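Local coordinates for protein Phi class glutathione transferase GSTF1 (Populus tremula x Populus tremuloides, PDB 4RI6) that probably catalyses the attack of glutathione on halide-bearing electrophiles, forming an S-substituted glutathione in detoxification, and binds glutathione, at residues P45-L48 and K49-P52; C73-I76 and C77-A81; V103-D106 and G107-G111; V128-A131 and L132-K135. One frame throughout, in Å; residues are numbered along the deposited sequence.

Contact 1. Residues P45-L48 and K49-P52; sequences PEYL and KIQP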
ATOM      1  N   PRO A  45      18.362  -7.489 -17.799  1.00 34.05           N
ATOM      2  CA  PRO A  45      18.001  -8.770 -17.197  1.00 33.53           C
ATOM      3  C   PRO A  45      18.694  -9.041 -15.873  1.00 33.95           C
ATOM      4  O   PRO A  45      18.132  -9.742 -15.021  1.00 34.52           O
ATOM      5  CB  PRO A  45      18.450  -9.794 -18.247  1.00 34.96           C
ATOM      6  CG  PRO A  45      18.487  -9.045 -19.513  1.00 35.26           C
ATOM      7  CD  PRO A  45      18.911  -7.666 -19.156  1.00 35.02           C
ATOM      8  N   GLU A  46      19.896  -8.516 -15.695  1.00 33.47           N
ATOM      9  CA  GLU A  46      20.569  -8.702 -14.427  1.00 34.42           C
ATOM     10  C   GLU A  46      19.775  -8.008 -13.295  1.00 32.66           C
ATOM     11  O   GLU A  46      19.606  -8.571 -12.201  1.00 32.70           O
ATOM     12  CB  GLU A  46      21.992  -8.174 -14.500  1.00 37.47           C
ATOM     13  CG  GLU A  46      22.803  -8.496 -13.266  1.00 40.41           C
ATOM     14  CD  GLU A  46      22.961  -9.983 -13.053  1.00 43.23           C
ATOM     15  OE1 GLU A  46      22.714 -10.758 -14.010  1.00 43.48           O
ATOM     16  OE2 GLU A  46      23.324 -10.372 -11.921  1.00 44.54           O
ATOM     17  N   TYR A  47      19.270  -6.803 -13.564  1.00 30.47           N
ATOM     18  CA  TYR A  47      18.497  -6.060 -12.571  1.00 29.32           C
ATOM     19  C   TYR A  47      17.110  -6.693 -12.349  1.00 29.89           C
ATOM     20  O   TYR A  47      16.613  -6.713 -11.225  1.00 28.94           O
ATOM     21  CB  TYR A  47      18.359  -4.583 -12.976  1.00 29.08           C
ATOM     22  CG  TYR A  47      17.589  -3.819 -11.930  1.00 28.62           C
ATOM     23  CD1 TYR A  47      18.127  -3.615 -10.672  1.00 29.70           C
ATOM     24  CD2 TYR A  47      16.298  -3.383 -12.168  1.00 28.34           C
ATOM     25  CE1 TYR A  47      17.413  -2.965  -9.689  1.00 28.62           C
ATOM     26  CE2 TYR A  47      15.558  -2.742 -11.176  1.00 27.37           C
ATOM     27  CZ  TYR A  47      16.128  -2.534  -9.947  1.00 27.83           C
ATOM     28  OH  TYR A  47      15.424  -1.902  -8.953  1.00 28.29           O
ATOM     29  N   LEU A  48      16.491  -7.243 -13.391  1.00 29.99           N
ATOM     30  CA  LEU A  48      15.174  -7.856 -13.201  1.00 31.72           C
ATOM     31  C   LEU A  48      15.234  -9.080 -12.289  1.00 31.64           C
ATOM     32  O   LEU A  48      14.199  -9.487 -11.734  1.00 31.24           O
ATOM     33  CB  LEU A  48      14.545  -8.255 -14.536  1.00 33.83           C
ATOM     34  CG  LEU A  48      13.915  -7.135 -15.365  1.00 35.28           C
ATOM     35  CD1 LEU A  48      13.492  -7.703 -16.709  1.00 36.76           C
ATOM     36  CD2 LEU A  48      12.733  -6.490 -14.673  1.00 35.04           C
ATOM     37  N   LYS A  49      16.426  -9.641 -12.091  1.00 32.28           N
ATOM     38  CA  LYS A  49      16.603 -10.727 -11.131  1.00 33.36           C
ATOM     39  C   LYS A  49      16.362 -10.269  -9.699  1.00 32.09           C
ATOM     40  O   LYS A  49      15.962 -11.070  -8.856  1.00 32.40           O
ATOM     41  CB  LYS A  49      18.012 -11.337 -11.241  1.00 36.64           C
ATOM     42  CG  LYS A  49      18.221 -12.248 -12.444  1.00 40.13           C
ATOM     43  CD  LYS A  49      17.381 -13.528 -12.330  1.00 42.60           C
ATOM     44  CE  LYS A  49      17.936 -14.547 -11.316  1.00 43.92           C
ATOM     45  NZ  LYS A  49      18.776 -15.609 -11.961  1.00 44.48           N
ATOM     46  N   ILE A  50      16.592  -8.984  -9.418  1.00 29.44           N
ATOM     47  CA  ILE A  50      16.400  -8.489  -8.058  1.00 28.80           C
ATOM     48  C   ILE A  50      15.137  -7.651  -7.913  1.00 29.16           C
ATOM     49  O   ILE A  50      14.626  -7.544  -6.806  1.00 29.94           O
ATOM     50  CB  ILE A  50      17.617  -7.701  -7.561  1.00 28.98           C
ATOM     51  CG1 ILE A  50      17.824  -6.408  -8.331  1.00 29.79           C
ATOM     52  CG2 ILE A  50      18.880  -8.542  -7.684  1.00 30.50           C
ATOM     53  CD1 ILE A  50      18.828  -5.507  -7.654  1.00 31.17           C
ATOM     54  N   GLN A  51      14.611  -7.098  -9.004  1.00 27.30           N
ATOM     55  CA  GLN A  51      13.317  -6.400  -8.957  1.00 27.38           C
ATOM     56  C   GLN A  51      12.503  -6.852 -10.167  1.00 28.07           C
ATOM     57  O   GLN A  51      12.720  -6.368 -11.290  1.00 28.66           O
ATOM     58  CB  GLN A  51      13.493  -4.872  -8.939  1.00 25.35           C
ATOM     59  CG  GLN A  51      12.489  -4.146  -8.020  1.00 25.25           C
ATOM     60  CD  GLN A  51      11.078  -4.097  -8.574  1.00 25.44           C
ATOM     61  OE1 GLN A  51      10.769  -4.717  -9.600  1.00 27.02           O
ATOM     62  NE2 GLN A  51      10.195  -3.365  -7.880  1.00 24.86           N
ATOM     63  N   PRO A  52      11.570  -7.794  -9.949  1.00 28.41           N
ATOM     64  CA  PRO A  52      10.994  -8.515 -11.097  1.00 28.88           C
ATOM     65  C   PRO A  52       9.993  -7.693 -11.902  1.00 28.98           C
ATOM     66  O   PRO A  52       9.607  -8.084 -13.001  1.00 30.37           O
ATOM     67  CB  PRO A  52      10.324  -9.736 -10.449  1.00 28.79           C
ATOM     68  CG  PRO A  52      10.102  -9.359  -9.026  1.00 28.97           C
ATOM     69  CD  PRO A  52      11.142  -8.353  -8.653  1.00 28.47           C
TER
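Lys49 N reaches back weakly to both Pro45 O and Glu46 O, off the weakly bonded helical turn 45-48, and Lys49 CB rests 3.3 Å from Glu46 O before the bent side chain leads away. Ile50 engages Tyr47 twice. Ile50 N bonds to Tyr47 O at 2.9 Å from above the carbonyl plane; its CG1, held between the backbone N and the carbonyl carbon (chi1 66°), carries CD1 to the ring, with 3.6 Å between Ile50 CD1 and Tyr47 CE1. These two side chains cross at about a right angle. Gln51 N is the second donor to Tyr47 O, at 3.0 Å and nearly along the C=O axis. Gln51 CB lies 3.5 Å from Tyr47 OH, and the ring and amide run side by side, their planes 16° apart. Tyr47 OH bonds to Gln55 O and Gln51 OE1 accepts from Phe53 N, so both side chains are tied to the loop that carries the glutathione-binding Gln55 and Val56. Were Tyr47 an alanine, Gln55 O would probably lose its hydroxyl mate and a gap would open beside Ile50 CD1. Pro52 closes the turn through a CA-H...O contact, 3.4 Å from Pro52 CA to Leu48 O, and packs on Ile146 of the second subunit. Backbone bonds thus shape this turn of the thioredoxin-like N-terminal domain, ahead of strand 58-60, while an aromatic side chain with a polar end ties it to the loop beside the glutathione site.

Contact 2. Residues C73-I76 and C77-A81; sequences CRYI and CDKYA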
ATOM      1  N   CYS A  73      11.241   0.167   3.670  1.00 18.63           N
ATOM      2  CA  CYS A  73      11.320   1.113   4.774  1.00 18.46           C
ATOM      3  C   CYS A  73      10.866   0.473   6.075  1.00 18.75           C
ATOM      4  O   CYS A  73      11.442   0.737   7.123  1.00 19.05           O
ATOM      5  CB  CYS A  73      10.492   2.357   4.469  1.00 17.31           C
ATOM      6  SG  CYS A  73      11.213   3.398   3.174  1.00 18.94           S
ATOM      7  N   ARG A  74       9.848  -0.387   6.024  1.00 18.93           N
ATOM      8  CA  ARG A  74       9.435  -1.056   7.245  1.00 19.60           C
ATOM      9  C   ARG A  74      10.546  -1.975   7.753  1.00 20.47           C
ATOM     10  O   ARG A  74      10.775  -2.080   8.947  1.00 21.27           O
ATOM     11  CB  ARG A  74       8.132  -1.843   7.042  1.00 19.61           C
ATOM     12  CG  ARG A  74       6.913  -0.971   7.243  1.00 21.30           C
ATOM     13  CD  ARG A  74       5.607  -1.737   7.310  1.00 24.09           C
ATOM     14  NE  ARG A  74       5.252  -2.244   6.015  1.00 25.78           N
ATOM     15  CZ  ARG A  74       4.458  -1.637   5.133  1.00 24.27           C
ATOM     16  NH1 ARG A  74       3.864  -0.489   5.376  1.00 23.72           N
ATOM     17  NH2 ARG A  74       4.237  -2.213   3.985  1.00 24.55           N
ATOM     18  N   TYR A  75      11.238  -2.644   6.845  1.00 19.78           N
ATOM     19  CA  TYR A  75      12.340  -3.514   7.245  1.00 20.83           C
ATOM     20  C   TYR A  75      13.441  -2.697   7.913  1.00 21.33           C
ATOM     21  O   TYR A  75      13.953  -3.067   8.965  1.00 21.49           O
ATOM     22  CB  TYR A  75      12.900  -4.265   6.041  1.00 21.44           C
ATOM     23  CG  TYR A  75      14.176  -5.006   6.334  1.00 22.01           C
ATOM     24  CD1 TYR A  75      14.165  -6.145   7.132  1.00 22.69           C
ATOM     25  CD2 TYR A  75      15.393  -4.569   5.820  1.00 22.66           C
ATOM     26  CE1 TYR A  75      15.302  -6.828   7.400  1.00 23.46           C
ATOM     27  CE2 TYR A  75      16.552  -5.248   6.092  1.00 23.19           C
ATOM     28  CZ  TYR A  75      16.499  -6.377   6.889  1.00 23.70           C
ATOM     29  OH  TYR A  75      17.639  -7.088   7.169  1.00 24.82           O
ATOM     30  N   ILE A  76      13.787  -1.574   7.299  1.00 20.97           N
ATOM     31  CA  ILE A  76      14.815  -0.696   7.845  1.00 21.54           C
ATOM     32  C   ILE A  76      14.431  -0.260   9.259  1.00 22.38           C
ATOM     33  O   ILE A  76      15.239  -0.309  10.186  1.00 22.67           O
ATOM     34  CB  ILE A  76      15.018   0.533   6.929  1.00 21.55           C
ATOM     35  CG1 ILE A  76      15.689   0.124   5.621  1.00 23.14           C
ATOM     36  CG2 ILE A  76      15.859   1.610   7.621  1.00 21.33           C
ATOM     37  CD1 ILE A  76      15.642   1.170   4.532  1.00 24.08           C
ATOM     38  N   CYS A  77      13.186   0.157   9.428  1.00 22.33           N
ATOM     39  CA  CYS A  77      12.724   0.612  10.727  1.00 22.51           C
ATOM     40  C   CYS A  77      12.724  -0.525  11.765  1.00 23.66           C
ATOM     41  O   CYS A  77      13.015  -0.304  12.950  1.00 25.41           O
ATOM     42  CB  CYS A  77      11.338   1.247  10.581  1.00 22.03           C
ATOM     43  SG  CYS A  77      11.371   2.874   9.744  1.00 21.49           S
ATOM     44  N   ASP A  78      12.441  -1.740  11.313  0.54 24.83           N
ATOM     45  CA  ASP A  78      12.445  -2.905  12.189  0.54 26.70           C
ATOM     46  C   ASP A  78      13.870  -3.300  12.588  0.54 25.99           C
ATOM     47  O   ASP A  78      14.199  -3.421  13.775  0.54 25.85           O
ATOM     48  CB  ASP A  78      11.752  -4.069  11.476  0.54 29.86           C
ATOM     49  CG  ASP A  78      11.184  -5.101  12.431  0.54 35.50           C
ATOM     50  OD1 ASP A  78      11.591  -5.134  13.608  0.54 39.07           O
ATOM     51  OD2 ASP A  78      10.334  -5.904  11.982  0.54 36.17           O
ATOM     52  N   LYS A  79      14.715  -3.499  11.583  1.00 25.53           N
ATOM     53  CA  LYS A  79      16.102  -3.901  11.810  1.00 26.91           C
ATOM     54  C   LYS A  79      16.882  -2.912  12.658  1.00 28.25           C
ATOM     55  O   LYS A  79      17.703  -3.300  13.486  1.00 29.62           O
ATOM     56  CB  LYS A  79      16.818  -4.078  10.475  1.00 28.12           C
ATOM     57  CG  LYS A  79      18.269  -4.516  10.617  1.00 29.44           C
ATOM     58  CD  LYS A  79      18.940  -4.715   9.273  1.00 30.46           C
ATOM     59  CE  LYS A  79      20.401  -5.077   9.447  1.00 32.05           C
ATOM     60  NZ  LYS A  79      21.143  -5.022   8.153  1.00 33.42           N
ATOM     61  N   TYR A  80      16.624  -1.630  12.420  1.00 27.93           N
ATOM     62  CA  TYR A  80      17.377  -0.561  13.053  1.00 26.80           C
ATOM     63  C   TYR A  80      16.495   0.220  14.013  1.00 27.24           C
ATOM     64  O   TYR A  80      16.625   1.434  14.139  1.00 25.49           O
ATOM     65  CB  TYR A  80      17.957   0.372  11.996  1.00 26.80           C
ATOM     66  CG  TYR A  80      18.902  -0.294  11.021  1.00 26.21           C
ATOM     67  CD1 TYR A  80      20.219  -0.542  11.362  1.00 27.00           C
ATOM     68  CD2 TYR A  80      18.478  -0.645   9.750  1.00 26.81           C
ATOM     69  CE1 TYR A  80      21.088  -1.134  10.474  1.00 27.53           C
ATOM     70  CE2 TYR A  80      19.341  -1.248   8.845  1.00 27.65           C
ATOM     71  CZ  TYR A  80      20.648  -1.489   9.209  1.00 28.40           C
ATOM     72  OH  TYR A  80      21.523  -2.085   8.316  1.00 30.68           O
ATOM     73  N   ALA A  81      15.584  -0.481  14.679  1.00 27.47           N
ATOM     74  CA  ALA A  81      14.647   0.156  15.603  1.00 28.07           C
ATOM     75  C   ALA A  81      15.343   1.074  16.597  1.00 29.38           C
ATOM     76  O   ALA A  81      14.859   2.159  16.867  1.00 29.23           O
ATOM     77  CB  ALA A  81      13.844  -0.903  16.353  1.00 27.75           C
TER
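Regular i to i+4 bonding runs from Cys77 N to Cys73 O through to Tyr80 N to Ile76 O, and Lys79 N meets Tyr75 O almost straight on, at 2.8 Å and 175°. Beyond it Tyr80 is the first residue to leave helical angles. On one side of the helix Lys79 crosses the Tyr75 ring obliquely: its CB lies over one ring face, offset toward the rim, and its fully extended chain takes Lys79 CD to 3.4 Å from Tyr75 OH. Both polar ends then converge on Asp61, the hydroxyl by a hydrogen bond and Lys79 NZ by a salt bridge. This is the closing turn of helix 69-79, which follows the last strand of the thioredoxin-like domain and starts at the glutathione-binding Ser69. Arg74, on another side of that helix, forms salt bridges with Asp100 and Glu104 of the second subunit. Lys79 NZ also donates to Tyr80 OH at 3.0 Å, while Lys79 CG sits 3.8 Å above the plane of the Tyr80 ring, offset toward its rim. The edge of that ring takes Ile76 O in its plane, 3.3 Å from Tyr80 CD2. Ile76 CG2 meets the same Tyr80 CD2 at 4.1 Å, and Ile76 continues against Leu23 of helix 14-25.

Contact 3. Residues V103-D106 and G107-G111; sequences VETD and GQTFG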
ATOM      1  N   VAL A 103       0.168   5.470   6.614  1.00 15.76           N
ATOM      2  CA  VAL A 103       1.051   4.977   5.551  1.00 16.16           C
ATOM      3  C   VAL A 103       0.211   4.293   4.455  1.00 16.45           C
ATOM      4  O   VAL A 103       0.441   4.490   3.257  1.00 15.84           O
ATOM      5  CB  VAL A 103       2.109   4.013   6.095  1.00 15.74           C
ATOM      6  CG1 VAL A 103       2.991   3.481   4.955  1.00 15.94           C
ATOM      7  CG2 VAL A 103       2.969   4.704   7.153  1.00 15.99           C
ATOM      8  N   GLU A 104      -0.795   3.520   4.859  1.00 15.29           N
ATOM      9  CA  GLU A 104      -1.687   2.892   3.878  1.00 15.34           C
ATOM     10  C   GLU A 104      -2.491   3.962   3.140  1.00 14.56           C
ATOM     11  O   GLU A 104      -2.819   3.809   1.964  1.00 15.02           O
ATOM     12  CB  GLU A 104      -2.618   1.884   4.563  1.00 15.06           C
ATOM     13  CG  GLU A 104      -1.942   0.616   4.953  1.00 15.57           C
ATOM     14  CD  GLU A 104      -1.463  -0.150   3.736  1.00 16.44           C
ATOM     15  OE1 GLU A 104      -2.224  -0.246   2.762  1.00 15.67           O
ATOM     16  OE2 GLU A 104      -0.323  -0.645   3.742  1.00 18.32           O
ATOM     17  N   THR A 105      -2.856   5.035   3.835  1.00 15.81           N
ATOM     18  CA  THR A 105      -3.536   6.141   3.179  1.00 14.91           C
ATOM     19  C   THR A 105      -2.641   6.767   2.106  1.00 15.44           C
ATOM     20  O   THR A 105      -3.123   7.101   1.028  1.00 15.29           O
ATOM     21  CB  THR A 105      -4.019   7.166   4.236  1.00 15.46           C
ATOM     22  OG1 THR A 105      -5.011   6.518   5.041  1.00 15.68           O
ATOM     23  CG2 THR A 105      -4.638   8.398   3.596  1.00 15.85           C
ATOM     24  N   ASP A 106      -1.349   6.896   2.365  1.00 15.87           N
ATOM     25  CA  ASP A 106      -0.443   7.271   1.291  1.00 15.49           C
ATOM     26  C   ASP A 106      -0.527   6.263   0.139  1.00 15.59           C
ATOM     27  O   ASP A 106      -0.753   6.629  -1.007  1.00 16.51           O
ATOM     28  CB  ASP A 106       1.007   7.376   1.776  1.00 15.98           C
ATOM     29  CG  ASP A 106       1.975   7.531   0.629  1.00 17.46           C
ATOM     30  OD1 ASP A 106       1.754   8.445  -0.187  1.00 19.15           O
ATOM     31  OD2 ASP A 106       2.934   6.739   0.515  1.00 18.09           O
ATOM     32  N   GLY A 107      -0.342   4.988   0.442  1.00 15.61           N
ATOM     33  CA  GLY A 107      -0.281   3.984  -0.602  1.00 16.52           C
ATOM     34  C   GLY A 107      -1.529   3.825  -1.451  1.00 15.97           C
ATOM     35  O   GLY A 107      -1.430   3.557  -2.654  1.00 17.32           O
ATOM     36  N   GLN A 108      -2.698   3.982  -0.832  1.00 15.38           N
ATOM     37  CA  GLN A 108      -3.975   3.710  -1.479  1.00 15.40           C
ATOM     38  C   GLN A 108      -4.788   4.923  -1.884  1.00 16.35           C
ATOM     39  O   GLN A 108      -5.626   4.824  -2.764  1.00 18.51           O
ATOM     40  CB  GLN A 108      -4.845   2.864  -0.543  1.00 15.55           C
ATOM     41  CG  GLN A 108      -4.251   1.516  -0.198  1.00 15.88           C
ATOM     42  CD  GLN A 108      -3.932   0.702  -1.432  1.00 17.03           C
ATOM     43  OE1 GLN A 108      -4.793   0.465  -2.246  1.00 18.36           O
ATOM     44  NE2 GLN A 108      -2.682   0.330  -1.598  1.00 17.33           N
ATOM     45  N   THR A 109      -4.557   6.060  -1.232  1.00 16.03           N
ATOM     46  CA  THR A 109      -5.463   7.207  -1.380  1.00 16.54           C
ATOM     47  C   THR A 109      -4.767   8.471  -1.936  1.00 16.34           C
ATOM     48  O   THR A 109      -5.180   9.023  -2.949  1.00 16.81           O
ATOM     49  CB  THR A 109      -6.136   7.476  -0.013  1.00 17.19           C
ATOM     50  OG1 THR A 109      -6.829   6.281   0.368  1.00 17.96           O
ATOM     51  CG2 THR A 109      -7.106   8.655  -0.092  1.00 19.05           C
ATOM     52  N   PHE A 110      -3.707   8.906  -1.273  1.00 15.48           N
ATOM     53  CA  PHE A 110      -2.925  10.066  -1.702  1.00 15.83           C
ATOM     54  C   PHE A 110      -1.996   9.731  -2.863  1.00 15.41           C
ATOM     55  O   PHE A 110      -1.885  10.478  -3.811  1.00 16.42           O
ATOM     56  CB  PHE A 110      -2.115  10.587  -0.505  1.00 15.85           C
ATOM     57  CG  PHE A 110      -1.082  11.642  -0.834  1.00 16.01           C
ATOM     58  CD1 PHE A 110      -1.413  12.979  -0.794  1.00 16.45           C
ATOM     59  CD2 PHE A 110       0.229  11.291  -1.149  1.00 16.84           C
ATOM     60  CE1 PHE A 110      -0.478  13.958  -1.073  1.00 16.25           C
ATOM     61  CE2 PHE A 110       1.180  12.271  -1.417  1.00 16.52           C
ATOM     62  CZ  PHE A 110       0.815  13.614  -1.365  1.00 15.82           C
ATOM     63  N   GLY A 111      -1.347   8.585  -2.766  1.00 16.88           N
ATOM     64  CA  GLY A 111      -0.312   8.187  -3.703  1.00 16.40           C
ATOM     65  C   GLY A 111      -0.749   8.052  -5.157  1.00 17.56           C
ATOM     66  O   GLY A 111      -0.066   8.524  -6.060  1.00 17.71           O
TER
HETATM   67  O   HOH W   1      -0.853   0.756   0.607  1.00 20.17           O
HETATM   68  O   HOH W   2      -7.126   5.750   3.005  1.00 18.62           O
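Asp106 CB lies beside Gly107 N, the next amide, and with CG anti to the backbone N (chi1 170°) the carboxylate drops beside Phe110. OD1 lies at the edge of that ring, near its plane, with 3.4 Å between Asp106 OD1 and Phe110 CD2. OD2 leaves the segment: it accepts from Ser168 OG and forms a salt bridge with Arg70, a residue of the glutathione pocket. With an alanine at Asp106, Arg70 would probably lose an ion-pair partner and Ser168 OG its acceptor. The helix here widens into a pi-type turn, a local bulge in the long helix 93-122 of the all-helical C-terminal domain of glutathione transferases. Thr105 O receives both Thr109 N, at 2.9 Å, and Phe110 N, at 3.0 Å, and Gly111 N reaches Asp106 O in the carbonyl plane, at 2.7 Å. Water-mediated pairing links two other side-chain couples. Glu104 and Gln108 run side by side, and one water donates to Glu104 OE1, whose fellow oxygen is engaged across the dimer, and accepts from Gln108 NE2, which also bonds to Gly107 O of the second subunit; Gln108 touches a bound glutathione too. A second water joins the hydroxyls, 3.0 Å from Thr105 OG1 and 2.7 Å from Thr109 OG1.

Contact 4. Residues V128-A131 and L132-K135; sequences VDEA and LIKK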
ATOM      1  N   VAL A 128       0.499  16.115 -21.981  1.00 29.00           N
ATOM      2  CA  VAL A 128      -0.443  15.842 -20.918  1.00 31.01           C
ATOM      3  C   VAL A 128      -1.848  15.915 -21.488  1.00 31.07           C
ATOM      4  O   VAL A 128      -2.115  16.584 -22.497  1.00 31.16           O
ATOM      5  CB  VAL A 128      -0.299  16.808 -19.703  1.00 34.85           C
ATOM      6  CG1 VAL A 128       1.174  17.123 -19.428  1.00 35.98           C
ATOM      7  CG2 VAL A 128      -1.102  18.085 -19.904  1.00 35.80           C
ATOM      8  N   ASP A 129      -2.722  15.159 -20.852  1.00 31.95           N
ATOM      9  CA  ASP A 129      -4.139  15.187 -21.104  1.00 32.92           C
ATOM     10  C   ASP A 129      -4.751  16.030 -19.978  1.00 31.36           C
ATOM     11  O   ASP A 129      -4.796  15.592 -18.833  1.00 30.38           O
ATOM     12  CB  ASP A 129      -4.682  13.762 -21.126  1.00 35.24           C
ATOM     13  CG  ASP A 129      -6.195  13.698 -21.243  1.00 37.14           C
ATOM     14  OD1 ASP A 129      -6.872  14.745 -21.187  1.00 37.31           O
ATOM     15  OD2 ASP A 129      -6.710  12.574 -21.375  1.00 38.21           O
ATOM     16  N   GLU A 130      -5.184  17.246 -20.298  1.00 31.69           N
ATOM     17  CA  GLU A 130      -5.593  18.194 -19.260  1.00 31.36           C
ATOM     18  C   GLU A 130      -6.888  17.776 -18.567  1.00 30.42           C
ATOM     19  O   GLU A 130      -7.145  18.171 -17.428  1.00 28.95           O
ATOM     20  CB  GLU A 130      -5.747  19.601 -19.841  1.00 33.60           C
ATOM     21  CG  GLU A 130      -4.428  20.274 -20.211  1.00 35.69           C
ATOM     22  CD  GLU A 130      -3.546  20.626 -19.014  1.00 37.87           C
ATOM     23  OE1 GLU A 130      -4.003  20.573 -17.853  1.00 38.71           O
ATOM     24  OE2 GLU A 130      -2.368  20.969 -19.251  1.00 39.16           O
ATOM     25  N   ALA A 131      -7.705  16.983 -19.245  1.00 30.20           N
ATOM     26  CA  ALA A 131      -8.908  16.442 -18.624  1.00 30.02           C
ATOM     27  C   ALA A 131      -8.512  15.442 -17.538  1.00 29.24           C
ATOM     28  O   ALA A 131      -9.133  15.390 -16.464  1.00 28.35           O
ATOM     29  CB  ALA A 131      -9.802  15.792 -19.667  1.00 30.67           C
ATOM     30  N   LEU A 132      -7.464  14.662 -17.802  1.00 28.83           N
ATOM     31  CA  LEU A 132      -6.983  13.675 -16.830  1.00 28.32           C
ATOM     32  C   LEU A 132      -6.213  14.364 -15.690  1.00 26.11           C
ATOM     33  O   LEU A 132      -6.297  13.942 -14.526  1.00 25.84           O
ATOM     34  CB  LEU A 132      -6.101  12.628 -17.513  1.00 29.78           C
ATOM     35  CG  LEU A 132      -5.530  11.553 -16.582  1.00 30.28           C
ATOM     36  CD1 LEU A 132      -6.628  10.863 -15.766  1.00 30.20           C
ATOM     37  CD2 LEU A 132      -4.765  10.518 -17.381  1.00 31.24           C
ATOM     38  N   ILE A 133      -5.477  15.422 -16.023  1.00 24.29           N
ATOM     39  CA  ILE A 133      -4.856  16.240 -14.995  1.00 22.43           C
ATOM     40  C   ILE A 133      -5.944  16.755 -14.043  1.00 21.48           C
ATOM     41  O   ILE A 133      -5.818  16.636 -12.830  1.00 20.80           O
ATOM     42  CB  ILE A 133      -4.082  17.433 -15.587  1.00 22.16           C
ATOM     43  CG1 ILE A 133      -2.869  16.966 -16.378  1.00 22.60           C
ATOM     44  CG2 ILE A 133      -3.639  18.373 -14.476  1.00 22.53           C
ATOM     45  CD1 ILE A 133      -1.814  16.253 -15.567  1.00 23.19           C
ATOM     46  N   LYS A 134      -7.019  17.312 -14.597  1.00 22.00           N
ATOM     47  CA  LYS A 134      -8.093  17.851 -13.757  1.00 22.63           C
ATOM     48  C   LYS A 134      -8.699  16.754 -12.877  1.00 22.92           C
ATOM     49  O   LYS A 134      -8.981  16.978 -11.704  1.00 20.88           O
ATOM     50  CB  LYS A 134      -9.185  18.525 -14.594  1.00 25.19           C
ATOM     51  CG  LYS A 134     -10.407  18.942 -13.736  1.00 26.89           C
ATOM     52  CD  LYS A 134     -11.527  19.575 -14.548  1.00 28.98           C
ATOM     53  CE  LYS A 134     -12.874  19.371 -13.887  1.00 30.76           C
ATOM     54  NZ  LYS A 134     -12.920  20.067 -12.588  1.00 31.34           N
ATOM     55  N   LYS A 135      -8.909  15.578 -13.447  1.00 23.48           N
ATOM     56  CA  LYS A 135      -9.478  14.462 -12.696  1.00 23.92           C
ATOM     57  C   LYS A 135      -8.628  14.124 -11.468  1.00 21.85           C
ATOM     58  O   LYS A 135      -9.161  13.903 -10.370  1.00 21.45           O
ATOM     59  CB  LYS A 135      -9.622  13.249 -13.607  1.00 27.86           C
ATOM     60  CG  LYS A 135     -10.314  12.056 -13.000  1.00 31.90           C
ATOM     61  CD  LYS A 135     -10.686  11.061 -14.111  1.00 36.11           C
ATOM     62  CE  LYS A 135     -11.034   9.672 -13.578  1.00 39.31           C
ATOM     63  NZ  LYS A 135     -11.959   9.712 -12.416  1.00 41.33           N
TER
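Ile133 sets its CG1 against Val128, 4.1 Å from Val128 CG2, so that the residue just ahead of the N-cap meets the first turn of helix 130-150 in an oblique apolar touch. The same Ile133 CG1 passes 3.4 Å from Asp129 O. Alongside, the bent chain of Glu130 points the same way as Ile133 and lays its carboxylate by the isoleucine, 3.9 Å from Glu130 OE1 to Ile133 CB. Asp129 is the N-cap. Its CG stands anti to the backbone N (chi1 174°), beside the carbonyl carbon, which swings the carboxylate toward the amides of Ala131 and Leu132. One oxygen serves both weakly: Asp129 OD1 is 3.1 Å from Ala131 N and 3.4 Å from Leu132 N. The aspartate chain crosses that of Leu132 at about a right angle. The negative charge of Asp129 probably suits the positive end of the helix dipole as well. The regular ladder begins with Ile133 N bonded to Asp129 O, at 2.9 Å and in the carbonyl plane, and continues through Lys134 N to Glu130 O and Lys135 N to Ala131 O. Lys134 NZ looks further along the helix to a salt bridge with Asp138. Around this start, Ile133 faces Leu117, Asp120 and Leu121, and Leu132 also touches Asp120, so the new helix of the all-helical C-terminal domain is seated against the C-terminal part of helix 93-122.

Contacts 2 and 3 are buried and contact 4 lies at the surface, with contact 1 partly buried between these extremes. They also divide by domain: contacts 1 and 2 belong to the thioredoxin-like half, 3 and 4 to the helical half. Contacts 2 and 3 touch, Arg74 NH1 packing on Val103 CG1 at 4.1 Å, and both pair charged groups with the second subunit, which contact 1 meets through one proline. Contact 4, its centre about 38 Å from that of contact 2, alone does not touch that chain; it adds weak capping bonds to its regular backbone bonds. Two are helix ends, contact 2 a finish and contact 4 a start; contact 3 is a bulge within a helix, contact 1 a loop turn.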